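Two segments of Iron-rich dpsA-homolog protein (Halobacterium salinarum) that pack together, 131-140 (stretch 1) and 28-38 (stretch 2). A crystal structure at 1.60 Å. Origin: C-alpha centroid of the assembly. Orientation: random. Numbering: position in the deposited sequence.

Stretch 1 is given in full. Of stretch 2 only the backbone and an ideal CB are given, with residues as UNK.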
# COMPACT_ATOMS: atom_id res chain seq x y z
N GLU A 131 -2.68 -3.48 37.84
CA GLU A 131 -1.97 -3.85 39.06
C GLU A 131 -1.57 -5.32 39.03
O GLU A 131 -0.44 -5.67 39.38
CB GLU A 131 -2.82 -3.57 40.30
CG GLU A 131 -3.08 -2.10 40.51
CD GLU A 131 -3.70 -1.81 41.86
OE1 GLU A 131 -4.94 -1.83 41.97
OE2 GLU A 131 -2.93 -1.60 42.81
N ALA A 132 -2.48 -6.19 38.59
CA ALA A 132 -2.14 -7.60 38.47
C ALA A 132 -1.05 -7.89 37.45
O ALA A 132 -0.15 -8.68 37.72
CB ALA A 132 -3.36 -8.43 38.19
N THR A 133 -1.09 -7.19 36.31
CA THR A 133 -0.11 -7.42 35.29
C THR A 133 1.28 -7.04 35.78
O THR A 133 2.25 -7.71 35.48
CB THR A 133 -0.46 -6.64 34.02
OG1 THR A 133 -1.75 -7.13 33.56
CG2 THR A 133 0.60 -6.93 32.91
N ARG A 134 1.36 -5.96 36.53
CA ARG A 134 2.63 -5.58 37.12
C ARG A 134 3.18 -6.67 38.02
O ARG A 134 4.37 -6.98 37.94
CB ARG A 134 2.48 -4.29 37.91
CG ARG A 134 2.43 -3.04 37.07
CD ARG A 134 2.23 -1.79 37.90
NE ARG A 134 1.88 -0.66 37.08
CZ ARG A 134 1.03 0.30 37.40
NH1 ARG A 134 0.47 0.36 38.59
NH2 ARG A 134 0.81 1.28 36.54
N GLU A 135 2.32 -7.22 38.87
CA GLU A 135 2.69 -8.35 39.74
C GLU A 135 3.14 -9.56 38.94
O GLU A 135 4.13 -10.21 39.26
CB GLU A 135 1.50 -8.71 40.62
CG GLU A 135 1.16 -7.64 41.65
CD GLU A 135 -0.04 -7.97 42.54
OE1 GLU A 135 -0.53 -7.05 43.24
OE2 GLU A 135 -0.51 -9.14 42.57
N HIS A 136 2.42 -9.86 37.87
CA HIS A 136 2.70 -11.04 37.10
C HIS A 136 3.98 -10.88 36.29
O HIS A 136 4.64 -11.86 36.03
CB HIS A 136 1.51 -11.40 36.20
CG HIS A 136 0.28 -11.73 36.97
ND1 HIS A 136 -0.99 -11.64 36.44
CD2 HIS A 136 0.12 -12.14 38.25
CE1 HIS A 136 -1.88 -11.99 37.36
NE2 HIS A 136 -1.23 -12.30 38.47
N THR A 137 4.34 -9.66 35.91
CA THR A 137 5.60 -9.45 35.23
C THR A 137 6.78 -9.76 36.14
O THR A 137 7.72 -10.43 35.76
CB THR A 137 5.72 -8.04 34.60
OG1 THR A 137 5.97 -7.03 35.56
CG2 THR A 137 4.47 -7.62 33.92
N GLU A 138 6.68 -9.34 37.40
CA GLU A 138 7.71 -9.66 38.38
C GLU A 138 7.77 -11.17 38.65
O GLU A 138 8.85 -11.74 38.76
CB GLU A 138 7.39 -8.90 39.67
CG GLU A 138 7.56 -7.41 39.48
CD GLU A 138 7.14 -6.60 40.69
OE1 GLU A 138 6.87 -5.39 40.48
OE2 GLU A 138 7.06 -7.19 41.82
N LEU A 139 6.62 -11.82 38.71
CA LEU A 139 6.56 -13.25 38.91
C LEU A 139 7.30 -13.96 37.79
O LEU A 139 8.12 -14.83 38.02
CB LEU A 139 5.11 -13.73 38.99
CG LEU A 139 4.88 -15.24 38.94
CD1 LEU A 139 5.40 -15.83 40.23
CD2 LEU A 139 3.45 -15.55 38.77
N ALA A 140 6.99 -13.58 36.54
CA ALA A 140 7.62 -14.22 35.39
C ALA A 140 9.12 -13.97 35.39
O ALA A 140 9.89 -14.90 35.15
CB ALA A 140 6.94 -13.75 34.07
N UNK A 28 3.42 -23.90 35.80
CA UNK A 28 2.16 -23.82 36.54
C UNK A 28 1.96 -22.47 37.25
O UNK A 28 0.84 -21.93 37.26
CB UNK A 28 2.10 -24.95 37.57
N UNK A 29 3.03 -21.90 37.80
CA UNK A 29 2.94 -20.59 38.46
C UNK A 29 2.60 -19.49 37.48
O UNK A 29 1.75 -18.66 37.74
CB UNK A 29 4.25 -20.26 39.17
N UNK A 30 3.26 -19.53 36.33
CA UNK A 30 2.99 -18.58 35.26
C UNK A 30 1.58 -18.77 34.72
O UNK A 30 0.90 -17.80 34.51
CB UNK A 30 4.02 -18.73 34.13
N UNK A 31 1.13 -20.00 34.48
CA UNK A 31 -0.18 -20.24 33.90
C UNK A 31 -1.28 -19.77 34.83
O UNK A 31 -2.25 -19.22 34.40
CB UNK A 31 -0.36 -21.72 33.58
N UNK A 32 -1.13 -20.00 36.13
CA UNK A 32 -2.11 -19.53 37.10
C UNK A 32 -2.33 -18.03 36.97
O UNK A 32 -3.49 -17.54 36.97
CB UNK A 32 -1.66 -19.88 38.52
N UNK A 33 -1.23 -17.32 36.76
CA UNK A 33 -1.28 -15.87 36.65
C UNK A 33 -1.89 -15.45 35.32
O UNK A 33 -2.79 -14.62 35.29
CB UNK A 33 0.12 -15.27 36.80
N UNK A 34 -1.40 -16.03 34.22
CA UNK A 34 -1.86 -15.66 32.90
C UNK A 34 -3.38 -15.96 32.73
O UNK A 34 -4.10 -15.18 32.12
CB UNK A 34 -1.04 -16.40 31.84
N UNK A 35 -3.84 -17.10 33.21
CA UNK A 35 -5.26 -17.47 33.07
C UNK A 35 -6.17 -16.51 33.83
O UNK A 35 -7.28 -16.15 33.38
CB UNK A 35 -5.49 -18.90 33.57
N UNK A 36 -5.68 -16.07 34.99
CA UNK A 36 -6.46 -15.12 35.78
C UNK A 36 -6.58 -13.79 35.01
O UNK A 36 -7.67 -13.18 34.95
CB UNK A 36 -5.82 -14.90 37.15
N UNK A 37 -5.46 -13.37 34.41
CA UNK A 37 -5.40 -12.18 33.56
C UNK A 37 -6.30 -12.33 32.36
O UNK A 37 -7.03 -11.44 32.04
CB UNK A 37 -3.96 -11.91 33.10
N UNK A 38 -6.23 -13.47 31.71
CA UNK A 38 -7.06 -13.72 30.55
C UNK A 38 -8.54 -13.52 30.83
O UNK A 38 -9.26 -12.96 30.05
CB UNK A 38 -6.82 -15.14 30.04

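Two helices run nearly antiparallel here, at 164° between their N-to-C directions, with axes 10.1 Å apart at closest approach. Stretch 1 offers a stripe made of Ala132, Thr133, His136, Leu139 and Ala140, and stretch 2 has to answer it about once per helical turn. Every pair of backbone angles in stretch 2 is helical.

Position 28 finds nothing of stretch 1 within 5.5 Å of its ideal CB. Stretch 1 sets no condition here and many residues would do; it is Glu28, fully clear of the contact.

Position 29 points toward stretch 1, with its ideal CB 4.7 Å from Leu139 CD1. A flexible chain, apolar or with an aliphatic stem, could lie along that leucine. The residue is Gln29. Its OE1 comes within 4.4 Å of Leu139 CD1, while its backbone O, 3.7 Å from Leu139 CD2, makes the closer approach.

Position 30 points sideways, and its CA lies 6.4 Å from Ala140 CA. Ala140 offers a small apolar surface beside it, but the ideal CB has nothing of stretch 1 within 5.5 Å, so a modest apolar side chain such as cysteine, valine or alanine is one reasonable choice among several. Cys30, with chi1 in m, sends SG to 4.4 Å from Ala140 CB, an apolar contact without a hydrogen bond.

Stretch 1 asks little of positions 31 and 32: the first is out of its reach and the second points sideways, with nothing of stretch 1 near its ideal CB. Val31 and Asp32 fill them, and neither touches stretch 1.

Position 33 is the tightest. Its CA sits 6.3 Å from His136 CA, and its ideal CB points toward stretch 1, already 3.5 Å from His136 CD2 and 3.9 Å from Leu139 CD2. Little room remains beyond a methyl, so alanine is the natural reading, with glycine or serine as alternatives. Ala33 sets its CB over one face of the imidazole, 3.5 Å from the ring centroid and 11° off the normal, a CH-pi contact. The same CB packs against Leu139 CD2.

Position 34 points away from stretch 1 and position 35 is out of reach, so neither choice is dictated by this contact; they are Leu34 and Asn35, the latter hydrogen-bonded elsewhere in the structure.

Position 36 points toward stretch 1, but its ideal CB is still 4.9 Å from His136 CE1. Several kinds would fit; Ala36 ends at its CB and makes no contact within 4.5 Å.

Position 37 faces His136 ND1, 4.5 Å from its ideal CB, and, farther off, Thr133 OG1 at 5.3 Å. A short polar side chain suits it, aspartate especially if ND1 carries a proton, with asparagine or serine also possible. Asp37, chi1 in m, accepts a hydrogen bond from His136 ND1 at OD2, 2.6 Å long, near the plane of the ring, so the imidazole uses its edge here and its face at Ala33. A water also donates to Thr133 OG1 (3.0 Å) and weakly to Asp37 OD2 (3.3 Å), bridging the two.

Position 38 lies beyond reach of stretch 1, and Leu38 plays no part in it.

Stretch 2 (28-38) EQCVDALNADL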
# COMPACT_ATOMS: atom_id res chain seq x y z
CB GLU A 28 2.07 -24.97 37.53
CG GLU A 28 0.68 -25.13 38.13
CD GLU A 28 0.63 -26.26 39.14
OE1 GLU A 28 1.59 -27.08 39.16
OE2 GLU A 28 -0.35 -26.29 39.90
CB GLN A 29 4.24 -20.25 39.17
CG GLN A 29 4.48 -21.12 40.36
CD GLN A 29 5.86 -20.89 40.99
OE1 GLN A 29 6.07 -19.89 41.67
NE2 GLN A 29 6.79 -21.81 40.76
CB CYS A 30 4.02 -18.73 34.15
SG CYS A 30 5.60 -17.89 34.53
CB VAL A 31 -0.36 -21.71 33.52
CG1 VAL A 31 -1.83 -22.08 33.33
CG2 VAL A 31 0.45 -22.02 32.32
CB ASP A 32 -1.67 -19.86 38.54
CG ASP A 32 -1.72 -21.36 38.86
OD1 ASP A 32 -2.20 -22.17 38.02
OD2 ASP A 32 -1.28 -21.80 39.95
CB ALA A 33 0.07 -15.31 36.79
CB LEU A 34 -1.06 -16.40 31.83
CG LEU A 34 0.43 -16.01 31.74
CD1 LEU A 34 1.15 -17.00 30.90
CD2 LEU A 34 0.57 -14.64 31.16
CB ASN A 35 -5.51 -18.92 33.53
CG ASN A 35 -5.90 -19.83 32.38
OD1 ASN A 35 -6.26 -19.34 31.29
ND2 ASN A 35 -5.83 -21.15 32.59
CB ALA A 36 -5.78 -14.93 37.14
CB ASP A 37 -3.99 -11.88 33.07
CG ASP A 37 -3.10 -11.35 34.15
OD1 ASP A 37 -3.64 -10.89 35.19
OD2 ASP A 37 -1.83 -11.40 34.02
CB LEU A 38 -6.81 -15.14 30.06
CG LEU A 38 -7.75 -15.69 28.97
CD1 LEU A 38 -7.66 -14.87 27.72
CD2 LEU A 38 -7.34 -17.11 28.64
O HOH W 1 -1.88 -9.24 31.47
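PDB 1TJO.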